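Local coordinates for protein putative hydrolase (Bacteroides ovatus, PDB 4HBS) that is of unknown function but is a putative hydrolase with a five-bladed beta-propeller fold, probably related to the beta-fructosidase clan, at residues 45-50 and 396-401; 333-338 and 408-412; 174-178 and 188-192; 93-99 and 130-135. All blocks are in the same frame, centred on the assembly; numbering follows the deposited sequence.

Overall arrangement
All four contacts belong to one five-bladed beta-propeller. Interaction 1 is buried in the blade that combines N-terminal and C-terminal strands, and mixes an aromatic cluster with hydrogen bonds. Interaction 2 involves the chain that follows the same C-terminal strand, 399-403. It is only partly buried, and a salt bridge supplements its apolar packing. Interaction 3 is a buried hairpin within a single blade, held by backbone hydrogen bonds. Interaction 4, also buried, joins two irregular segments, where side chains bond to backbone. Interactions 3 and 4 touch: Trp174 packs on Asn97, Ile99, His134 and Ile135. Interactions 2 and 4 lie on opposite sides of the chain's centre, about 40 Å apart between centres.

Interaction 1 of 4, residues 45-50 and 396-401; sequences YNALFT and RPYFYR
This contact belongs to the closing blade of the propeller, where the N-terminal strand 38-42 pairs antiparallel with the C-terminal strand 399-403. Residues 45-48 are the end of helix 43-48, and Phe49 is the first residue to leave helical geometry. Residues 396-401 are extended, the later ones in strand 399-403. The CA atoms of Asn46 and Tyr398 are 5.6 Å apart. Phe399 (chi1 m) buries the most surface. Its side chain points toward the helix, with Tyr45 CB over its ring face, 3.6 Å from Phe399 CG. The Tyr45 edge also meets that face, with centroids 5.6 Å apart and planes at 61°. Phe49 CD1 lies 3.5 Å from Phe399 CE1, completing an aromatic cluster. Trp73 of strand 71-75, in the next blade, touches all three side chains. Asn46 (chi1 m) makes the direct bond to the strand backbone: its OD1 accepts a 2.7 Å hydrogen bond from Phe399 N. Arg396 (chi1 and chi2 p) curls back toward the helix end. Its NH2, less surely placed, donates to Asn46 O at 2.9 Å, while its NE pairs with Asp393. A water bridges the segments, accepting from Asn46 ND2 (2.9 Å) and donating to Phe399 O (2.7 Å).

Interaction 2 of 4, residues 333-338 and 408-412; sequences VDQKTL and LYDND
Strand 333-340 is at the outer edge of one propeller blade, and here it meets the chain following strand 399-403 of the closing blade. The segment 333-338 is extended except at Asp334, which has positive phi (56/71), and at Leu338, which turns to helical angles (-65/-51). The segment 408-412 is irregular, with a type I beta turn from Tyr409 to Asp412. CA atoms are 8.6 Å apart for Asp334 and Tyr409, and 7.1 Å for Lys336 and Leu408. Along the strand, Asp334 comes first. Its backbone O accepts a 2.8 Å hydrogen bond from Tyr409 OH, and its CB is 3.8 Å from Tyr409 CE1. Its carboxylate forms a salt bridge with Arg324 of the adjacent strand. Lys336 (chi1 and chi2 m, then t, t) buries the most surface. Its CB is 3.9 Å from Leu408 CD1, and its CG is 3.5 Å from Tyr409 CE1. Lys336 NZ forms a salt bridge with Asp412 OD2 at 3.0 Å and a weak hydrogen bond to Leu408 O at 3.3 Å. Apolar packing closes the far end, beside strand 371-377. Leu338 (chi1 t, chi2 p) meets Leu408 (chi1 m, chi2 t), with CD1 to CD1 at 3.6 Å.

Interaction 3 of 4, residues 174-178 and 188-192; sequences WGAVD and RFGTC
Strands 169-178 and 187-197 form a beta hairpin, the two central strands of a four-stranded propeller blade. Their segments run antiparallel at 152°, with axes 4.5 Å apart. Trp174 and Cys192 are a hydrogen-bonded pair: Trp174 N to Cys192 O is 3.0 Å, and Cys192 N to Trp174 O is 2.8 Å. Ala176 N donates to Gly190 O at 2.8 Å, and Phe189 N to Ala176 O at 3.0 Å. Gly175 with Thr191 and Val177 with Arg188 are non-hydrogen-bonded pairs. One residue lies between them on the first strand and two on the second, a beta bulge at Phe189 and Gly190. Side-chain hydrogen bonds fold Arg188 along its own strand. Its NE donates to Gly190 O at 3.0 Å and its NH2 to Thr191 OG1 at 2.8 Å; NH1 pairs with Asp226. The guanidinium covers Gly175, where a beta carbon would clash with it. In a CH-pi contact on the other face, Ala176 CB sits 3.8 Å from the centroid of the Phe189 ring (chi1 p).

Interaction 4 of 4, residues 93-99 and 130-135; sequences SFPRNSI and QVRTHI
Two mostly irregular segments run side by side here. Residues 94-97 link strand 88-93 to strand 98-102, and residues 130-135 include a short, weakly bonded strand near 131-132. The closest CA pairs are Ser93 with Gln130 (5.0 Å), Pro95 with Thr133 (4.3 Å) and Ser98 with His134 (4.9 Å). At Gln130, CB packs 3.6 Å from Ser93 CB. Val131 O accepts a 2.9 Å hydrogen bond from Ser93 OG, and Val131 CG1 is 4.2 Å from Pro95 CG. Arg132 points away and forms a salt bridge with Asp116. Thr133 (chi1 m) turns its OG1 to accept from Arg96 N at 3.2 Å. His134 N donates to Asn97 O at 2.9 Å. Its imidazole (chi1 t) lies against Ile99 (chi1 p), whose CD1 is over the ring face, 4.0 Å from the centroid, while NE2 bonds to Tyr196. Ile135 meets Asn97 (chi1 p) in a pair of hydrogen bonds: Ile135 N to Asn97 OD1 at 2.9 Å and Asn97 ND2 to Ile135 O at 3.1 Å. The Asn97 amide thus bonds as a peptide group would in a strand. ND2 also donates to Tyr158 O, on strand 156-165 of the following blade. The contact is a junction, made largely through side chains, between consecutive blades of a five-bladed beta-propeller.

Interaction 1 of 4, residues 45-50 and 396-401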
# COMPACT_ATOMS: atom_id res chain seq x y z
N TYR A 45 -11.28 11.91 -2.06
CA TYR A 45 -10.74 10.58 -2.34
C TYR A 45 -11.62 9.53 -1.72
O TYR A 45 -11.92 8.56 -2.38
CB TYR A 45 -9.27 10.43 -1.93
CG TYR A 45 -8.37 10.87 -3.05
CD1 TYR A 45 -8.30 12.20 -3.44
CD2 TYR A 45 -7.73 9.93 -3.86
CE1 TYR A 45 -7.56 12.60 -4.55
CE2 TYR A 45 -7.02 10.31 -4.99
CZ TYR A 45 -6.95 11.65 -5.35
OH TYR A 45 -6.26 12.00 -6.49
N ASN A 46 -12.13 9.74 -0.50
CA ASN A 46 -13.08 8.79 0.09
C ASN A 46 -14.28 8.59 -0.86
O ASN A 46 -14.75 7.47 -0.99
CB ASN A 46 -13.55 9.26 1.47
CG ASN A 46 -12.50 9.18 2.54
OD1 ASN A 46 -11.35 8.82 2.28
ND2 ASN A 46 -12.84 9.50 3.78
N ALA A 47 -14.72 9.67 -1.57
CA ALA A 47 -15.83 9.59 -2.53
C ALA A 47 -15.41 8.87 -3.78
O ALA A 47 -16.20 8.07 -4.30
CB ALA A 47 -16.33 10.98 -2.88
N LEU A 48 -14.18 9.11 -4.27
CA LEU A 48 -13.68 8.41 -5.46
C LEU A 48 -13.73 6.90 -5.29
O LEU A 48 -14.11 6.20 -6.22
CB LEU A 48 -12.25 8.84 -5.81
CG LEU A 48 -12.09 10.12 -6.59
CD1 LEU A 48 -10.62 10.52 -6.65
CD2 LEU A 48 -12.69 10.00 -8.00
N PHE A 49 -13.39 6.39 -4.09
CA PHE A 49 -13.39 4.96 -3.80
C PHE A 49 -14.70 4.51 -3.08
O PHE A 49 -14.71 3.47 -2.42
CB PHE A 49 -12.14 4.59 -3.01
CG PHE A 49 -10.90 4.80 -3.86
CD1 PHE A 49 -10.33 6.06 -4.01
CD2 PHE A 49 -10.32 3.73 -4.54
CE1 PHE A 49 -9.20 6.25 -4.80
CE2 PHE A 49 -9.20 3.93 -5.34
CZ PHE A 49 -8.64 5.19 -5.46
N THR A 50 -15.81 5.27 -3.27
CA THR A 50 -17.17 4.90 -2.86
C THR A 50 -17.84 4.65 -4.18
O THR A 50 -18.41 5.59 -4.75
CB THR A 50 -17.85 5.98 -2.02
OG1 THR A 50 -17.01 6.35 -0.96
CG2 THR A 50 -19.14 5.52 -1.44
N ARG A 396 -12.66 -0.96 2.43
CA ARG A 396 -12.23 -0.01 1.41
C ARG A 396 -11.30 1.00 2.05
O ARG A 396 -11.33 1.17 3.29
CB ARG A 396 -13.41 0.68 0.69
CG ARG A 396 -14.60 1.00 1.53
CD ARG A 396 -14.41 2.27 2.32
NE ARG A 396 -15.23 3.34 1.76
CZ ARG A 396 -14.80 4.38 1.04
NH1 ARG A 396 -13.51 4.54 0.80
NH2 ARG A 396 -15.66 5.27 0.59
N PRO A 397 -10.43 1.67 1.24
CA PRO A 397 -9.51 2.63 1.84
C PRO A 397 -10.19 3.92 2.25
O PRO A 397 -11.19 4.31 1.68
CB PRO A 397 -8.48 2.87 0.74
CG PRO A 397 -9.18 2.57 -0.51
CD PRO A 397 -10.25 1.59 -0.22
N TYR A 398 -9.63 4.54 3.27
CA TYR A 398 -10.06 5.85 3.75
C TYR A 398 -8.81 6.70 3.68
O TYR A 398 -7.74 6.21 4.03
CB TYR A 398 -10.66 5.73 5.15
CG TYR A 398 -12.06 5.18 5.12
CD1 TYR A 398 -13.12 5.93 4.63
CD2 TYR A 398 -12.33 3.87 5.54
CE1 TYR A 398 -14.43 5.43 4.62
CE2 TYR A 398 -13.63 3.36 5.51
CZ TYR A 398 -14.68 4.15 5.08
OH TYR A 398 -15.96 3.67 5.03
N PHE A 399 -8.92 7.92 3.13
CA PHE A 399 -7.78 8.79 2.90
C PHE A 399 -7.67 9.95 3.90
O PHE A 399 -8.68 10.49 4.37
CB PHE A 399 -7.85 9.32 1.47
CG PHE A 399 -7.77 8.21 0.45
CD1 PHE A 399 -8.90 7.48 0.11
CD2 PHE A 399 -6.55 7.84 -0.10
CE1 PHE A 399 -8.83 6.46 -0.83
CE2 PHE A 399 -6.48 6.80 -1.02
CZ PHE A 399 -7.63 6.12 -1.38
N TYR A 400 -6.41 10.33 4.22
CA TYR A 400 -6.08 11.43 5.12
C TYR A 400 -4.95 12.27 4.54
O TYR A 400 -4.14 11.75 3.81
CB TYR A 400 -5.64 10.91 6.51
CG TYR A 400 -6.65 10.00 7.16
CD1 TYR A 400 -6.73 8.66 6.81
CD2 TYR A 400 -7.56 10.49 8.09
CE1 TYR A 400 -7.70 7.82 7.36
CE2 TYR A 400 -8.55 9.67 8.63
CZ TYR A 400 -8.61 8.33 8.27
OH TYR A 400 -9.60 7.54 8.78
N ARG A 401 -4.89 13.55 4.90
CA ARG A 401 -3.79 14.45 4.52
C ARG A 401 -3.26 15.09 5.79
O ARG A 401 -4.07 15.51 6.64
CB ARG A 401 -4.24 15.51 3.52
CG ARG A 401 -4.88 14.94 2.27
CD ARG A 401 -4.42 15.61 0.99
NE ARG A 401 -4.98 14.91 -0.18
CZ ARG A 401 -4.49 14.96 -1.42
NH1 ARG A 401 -3.42 15.70 -1.70
NH2 ARG A 401 -5.09 14.28 -2.39
O HOH W 1 -10.85 9.84 5.88

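Interaction 2 of 4, residues 333-338 and 408-412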
# COMPACT_ATOMS: atom_id res chain seq x y z
N VAL A 333 15.50 7.15 14.32
CA VAL A 333 15.40 7.51 15.73
C VAL A 333 14.28 8.51 15.96
O VAL A 333 13.62 8.93 15.02
CB VAL A 333 16.77 8.09 16.23
CG1 VAL A 333 17.82 7.00 16.32
CG2 VAL A 333 17.27 9.23 15.33
N ASP A 334 14.06 8.85 17.24
CA ASP A 334 13.12 9.85 17.71
C ASP A 334 11.71 9.56 17.19
O ASP A 334 11.19 10.24 16.31
CB ASP A 334 13.61 11.26 17.30
CG ASP A 334 15.06 11.51 17.71
OD1 ASP A 334 15.46 11.04 18.80
OD2 ASP A 334 15.81 12.13 16.91
N GLN A 335 11.11 8.51 17.75
CA GLN A 335 9.76 8.12 17.37
C GLN A 335 8.81 9.23 17.78
O GLN A 335 9.01 9.85 18.82
CB GLN A 335 9.36 6.81 18.04
CG GLN A 335 7.99 6.24 17.64
CD GLN A 335 7.67 5.06 18.52
OE1 GLN A 335 8.32 4.01 18.44
NE2 GLN A 335 6.74 5.22 19.46
N LYS A 336 7.81 9.50 16.94
CA LYS A 336 6.77 10.49 17.22
C LYS A 336 5.43 9.90 16.79
O LYS A 336 5.42 9.06 15.90
CB LYS A 336 7.03 11.79 16.44
CG LYS A 336 8.31 12.54 16.80
CD LYS A 336 8.12 13.45 17.96
CE LYS A 336 9.42 13.91 18.54
NZ LYS A 336 9.23 15.11 19.38
N THR A 337 4.33 10.32 17.40
CA THR A 337 3.01 9.87 16.97
C THR A 337 2.49 10.98 16.06
O THR A 337 2.25 12.10 16.52
CB THR A 337 2.12 9.52 18.14
OG1 THR A 337 2.70 8.41 18.82
CG2 THR A 337 0.72 9.15 17.72
N LEU A 338 2.39 10.69 14.75
CA LEU A 338 1.92 11.66 13.75
C LEU A 338 0.47 11.99 14.04
O LEU A 338 0.12 13.15 14.23
CB LEU A 338 2.10 11.08 12.35
CG LEU A 338 1.91 12.03 11.20
CD1 LEU A 338 2.92 13.15 11.24
CD2 LEU A 338 2.01 11.28 9.87
N LEU A 408 6.84 18.16 13.96
CA LEU A 408 7.10 17.20 15.04
C LEU A 408 8.51 17.30 15.64
O LEU A 408 8.65 17.11 16.85
CB LEU A 408 6.84 15.77 14.57
CG LEU A 408 5.37 15.38 14.35
CD1 LEU A 408 5.29 14.00 13.79
CD2 LEU A 408 4.57 15.46 15.63
N TYR A 409 9.53 17.63 14.82
CA TYR A 409 10.91 17.75 15.28
C TYR A 409 11.36 19.23 15.47
O TYR A 409 12.56 19.50 15.50
CB TYR A 409 11.83 17.02 14.29
CG TYR A 409 11.49 15.55 14.18
CD1 TYR A 409 11.67 14.69 15.25
CD2 TYR A 409 10.93 15.03 13.02
CE1 TYR A 409 11.32 13.34 15.17
CE2 TYR A 409 10.61 13.68 12.91
CZ TYR A 409 10.78 12.84 14.00
OH TYR A 409 10.43 11.51 13.90
N ASP A 410 10.39 20.18 15.67
CA ASP A 410 10.66 21.61 15.90
C ASP A 410 11.48 21.83 17.14
O ASP A 410 12.55 22.44 17.08
CB ASP A 410 9.33 22.43 16.11
CG ASP A 410 8.67 23.03 14.89
OD1 ASP A 410 9.28 22.97 13.78
OD2 ASP A 410 7.58 23.62 15.04
N ASN A 411 10.96 21.34 18.28
CA ASN A 411 11.56 21.55 19.60
C ASN A 411 12.50 20.37 20.03
O ASN A 411 12.71 20.16 21.23
CB ASN A 411 10.43 21.80 20.64
CG ASN A 411 9.36 22.80 20.17
OD1 ASN A 411 8.17 22.48 20.14
ND2 ASN A 411 9.76 24.01 19.79
N ASP A 412 13.10 19.65 19.05
CA ASP A 412 14.06 18.57 19.28
C ASP A 412 15.41 18.98 18.69
O ASP A 412 15.44 19.70 17.69
CB ASP A 412 13.57 17.27 18.61
CG ASP A 412 12.32 16.66 19.23
OD1 ASP A 412 11.43 17.43 19.65
OD2 ASP A 412 12.22 15.42 19.25

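Interaction 3 of 4, residues 174-178 and 188-192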
# COMPACT_ATOMS: atom_id res chain seq x y z
N TRP A 174 5.80 -8.53 -6.86
CA TRP A 174 4.60 -9.21 -6.43
C TRP A 174 5.05 -10.28 -5.41
O TRP A 174 5.89 -11.11 -5.74
CB TRP A 174 3.89 -9.84 -7.64
CG TRP A 174 3.16 -8.88 -8.52
CD1 TRP A 174 3.52 -8.48 -9.77
CD2 TRP A 174 1.90 -8.25 -8.24
NE1 TRP A 174 2.57 -7.63 -10.29
CE2 TRP A 174 1.58 -7.44 -9.36
CE3 TRP A 174 1.02 -8.26 -7.15
CZ2 TRP A 174 0.41 -6.65 -9.40
CZ3 TRP A 174 -0.14 -7.51 -7.20
CH2 TRP A 174 -0.42 -6.68 -8.30
N GLY A 175 4.54 -10.20 -4.18
CA GLY A 175 4.91 -11.13 -3.11
C GLY A 175 4.10 -12.40 -3.15
O GLY A 175 2.88 -12.34 -3.10
N ALA A 176 4.79 -13.58 -3.25
CA ALA A 176 4.14 -14.90 -3.31
C ALA A 176 3.64 -15.29 -1.95
O ALA A 176 4.43 -15.29 -1.02
CB ALA A 176 5.12 -15.94 -3.81
N VAL A 177 2.33 -15.60 -1.80
CA VAL A 177 1.73 -15.92 -0.49
C VAL A 177 1.11 -17.32 -0.50
O VAL A 177 0.33 -17.63 -1.39
CB VAL A 177 0.67 -14.85 -0.16
CG1 VAL A 177 0.04 -15.09 1.20
CG2 VAL A 177 1.31 -13.46 -0.23
N ASP A 178 1.46 -18.15 0.52
CA ASP A 178 0.96 -19.52 0.69
C ASP A 178 -0.13 -19.57 1.78
O ASP A 178 0.17 -19.29 2.95
CB ASP A 178 2.12 -20.47 1.05
CG ASP A 178 1.77 -21.95 1.08
OD1 ASP A 178 0.57 -22.29 0.91
OD2 ASP A 178 2.71 -22.78 1.19
N ARG A 188 4.53 -15.66 3.44
CA ARG A 188 5.34 -15.14 2.33
C ARG A 188 6.39 -16.16 2.00
O ARG A 188 7.06 -16.66 2.91
CB ARG A 188 6.02 -13.81 2.74
CG ARG A 188 6.87 -13.14 1.66
CD ARG A 188 6.01 -12.63 0.53
NE ARG A 188 6.80 -11.92 -0.49
CZ ARG A 188 7.10 -10.63 -0.48
NH1 ARG A 188 6.68 -9.84 0.50
NH2 ARG A 188 7.82 -10.11 -1.47
N PHE A 189 6.51 -16.55 0.72
CA PHE A 189 7.47 -17.57 0.33
C PHE A 189 8.26 -17.25 -0.93
O PHE A 189 9.00 -18.11 -1.39
CB PHE A 189 6.75 -18.92 0.16
CG PHE A 189 5.88 -19.10 -1.07
CD1 PHE A 189 4.55 -18.72 -1.06
CD2 PHE A 189 6.35 -19.80 -2.17
CE1 PHE A 189 3.72 -18.97 -2.16
CE2 PHE A 189 5.53 -20.02 -3.28
CZ PHE A 189 4.22 -19.60 -3.27
N GLY A 190 8.18 -16.02 -1.43
CA GLY A 190 8.92 -15.66 -2.63
C GLY A 190 8.45 -14.36 -3.23
O GLY A 190 7.50 -13.76 -2.72
N THR A 191 9.11 -13.92 -4.31
CA THR A 191 8.78 -12.68 -5.02
C THR A 191 8.86 -12.90 -6.52
O THR A 191 9.63 -13.73 -6.99
CB THR A 191 9.73 -11.53 -4.60
OG1 THR A 191 9.66 -11.35 -3.19
CG2 THR A 191 9.41 -10.22 -5.31
N CYS A 192 8.06 -12.12 -7.26
CA CYS A 192 8.06 -12.11 -8.71
C CYS A 192 8.38 -10.73 -9.17
O CYS A 192 7.83 -9.80 -8.61
CB CYS A 192 6.70 -12.56 -9.23
SG CYS A 192 6.39 -12.12 -10.96

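Interaction 4 of 4, residues 93-99 and 130-135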
# COMPACT_ATOMS: atom_id res chain seq x y z
N SER A 93 -17.09 -10.48 -6.99
CA SER A 93 -15.95 -11.36 -7.21
C SER A 93 -14.93 -10.94 -6.19
O SER A 93 -14.95 -9.78 -5.80
CB SER A 93 -15.39 -11.13 -8.60
OG SER A 93 -15.01 -12.35 -9.22
N PHE A 94 -13.98 -11.79 -5.82
CA PHE A 94 -12.97 -11.36 -4.86
C PHE A 94 -11.56 -11.69 -5.38
O PHE A 94 -10.79 -12.40 -4.70
CB PHE A 94 -13.27 -12.00 -3.48
CG PHE A 94 -12.70 -11.28 -2.27
CD1 PHE A 94 -12.83 -9.90 -2.13
CD2 PHE A 94 -12.10 -11.98 -1.23
CE1 PHE A 94 -12.33 -9.24 -1.02
CE2 PHE A 94 -11.62 -11.32 -0.10
CZ PHE A 94 -11.76 -9.96 0.01
N PRO A 95 -11.15 -11.10 -6.56
CA PRO A 95 -9.80 -11.34 -7.10
C PRO A 95 -8.68 -11.09 -6.10
O PRO A 95 -8.76 -10.15 -5.32
CB PRO A 95 -9.71 -10.34 -8.27
CG PRO A 95 -10.81 -9.40 -8.07
CD PRO A 95 -11.90 -10.22 -7.47
N ARG A 96 -7.60 -11.90 -6.16
CA ARG A 96 -6.48 -11.75 -5.22
C ARG A 96 -5.66 -10.50 -5.47
O ARG A 96 -5.01 -10.03 -4.55
CB ARG A 96 -5.59 -13.01 -5.19
CG ARG A 96 -6.35 -14.28 -4.79
CD ARG A 96 -7.41 -14.06 -3.68
NE ARG A 96 -7.50 -15.19 -2.74
CZ ARG A 96 -7.12 -15.17 -1.46
NH1 ARG A 96 -6.58 -14.08 -0.94
NH2 ARG A 96 -7.25 -16.25 -0.70
N ASN A 97 -5.75 -9.92 -6.65
CA ASN A 97 -5.08 -8.67 -6.95
C ASN A 97 -5.65 -8.08 -8.23
O ASN A 97 -6.23 -8.80 -9.05
CB ASN A 97 -3.55 -8.81 -7.04
CG ASN A 97 -3.09 -9.86 -8.00
OD1 ASN A 97 -3.35 -9.77 -9.19
ND2 ASN A 97 -2.43 -10.91 -7.52
N SER A 98 -5.46 -6.79 -8.39
CA SER A 98 -5.93 -6.06 -9.56
C SER A 98 -5.21 -4.75 -9.62
O SER A 98 -4.56 -4.36 -8.65
CB SER A 98 -7.44 -5.85 -9.50
OG SER A 98 -7.86 -5.25 -8.29
N ILE A 99 -5.29 -4.08 -10.78
CA ILE A 99 -4.62 -2.80 -10.95
C ILE A 99 -5.57 -1.81 -11.62
O ILE A 99 -6.65 -2.17 -12.13
CB ILE A 99 -3.28 -2.96 -11.73
CG1 ILE A 99 -3.50 -3.38 -13.21
CG2 ILE A 99 -2.33 -3.95 -10.99
CD1 ILE A 99 -2.25 -3.56 -14.06
N GLN A 130 -17.90 -8.51 -12.47
CA GLN A 130 -17.03 -9.34 -11.64
C GLN A 130 -15.72 -9.50 -12.41
O GLN A 130 -15.71 -9.42 -13.64
CB GLN A 130 -17.70 -10.68 -11.33
CG GLN A 130 -18.87 -10.51 -10.36
CD GLN A 130 -19.33 -11.79 -9.74
OE1 GLN A 130 -18.61 -12.78 -9.68
NE2 GLN A 130 -20.55 -11.80 -9.26
N VAL A 131 -14.59 -9.60 -11.68
CA VAL A 131 -13.26 -9.61 -12.26
C VAL A 131 -12.46 -10.83 -11.79
O VAL A 131 -12.78 -11.42 -10.77
CB VAL A 131 -12.59 -8.27 -11.84
CG1 VAL A 131 -11.09 -8.25 -12.09
CG2 VAL A 131 -13.28 -7.10 -12.53
N ARG A 132 -11.43 -11.20 -12.59
CA ARG A 132 -10.50 -12.28 -12.29
C ARG A 132 -9.17 -11.70 -11.76
O ARG A 132 -8.83 -10.57 -12.10
CB ARG A 132 -10.20 -13.10 -13.54
CG ARG A 132 -11.43 -13.54 -14.29
CD ARG A 132 -11.04 -14.45 -15.42
NE ARG A 132 -12.21 -14.98 -16.12
CZ ARG A 132 -12.91 -14.35 -17.06
NH1 ARG A 132 -12.57 -13.12 -17.44
NH2 ARG A 132 -13.95 -14.94 -17.64
N THR A 133 -8.42 -12.49 -10.97
CA THR A 133 -7.11 -12.08 -10.43
C THR A 133 -6.20 -11.55 -11.59
O THR A 133 -6.13 -12.18 -12.65
CB THR A 133 -6.46 -13.29 -9.73
OG1 THR A 133 -7.33 -13.81 -8.73
CG2 THR A 133 -5.11 -12.96 -9.13
N HIS A 134 -5.53 -10.39 -11.39
CA HIS A 134 -4.68 -9.81 -12.43
C HIS A 134 -3.48 -10.70 -12.71
O HIS A 134 -3.26 -11.05 -13.87
CB HIS A 134 -4.24 -8.37 -12.07
CG HIS A 134 -3.01 -7.91 -12.80
ND1 HIS A 134 -3.06 -7.50 -14.11
CD2 HIS A 134 -1.74 -7.81 -12.36
CE1 HIS A 134 -1.83 -7.16 -14.43
NE2 HIS A 134 -0.99 -7.34 -13.41
N ILE A 135 -2.69 -11.07 -11.66
CA ILE A 135 -1.51 -11.92 -11.83
C ILE A 135 -1.67 -13.12 -10.90
O ILE A 135 -1.89 -12.98 -9.70
CB ILE A 135 -0.18 -11.14 -11.64
CG1 ILE A 135 1.03 -12.01 -12.05
CG2 ILE A 135 -0.01 -10.61 -10.23
CD1 ILE A 135 2.29 -11.24 -12.29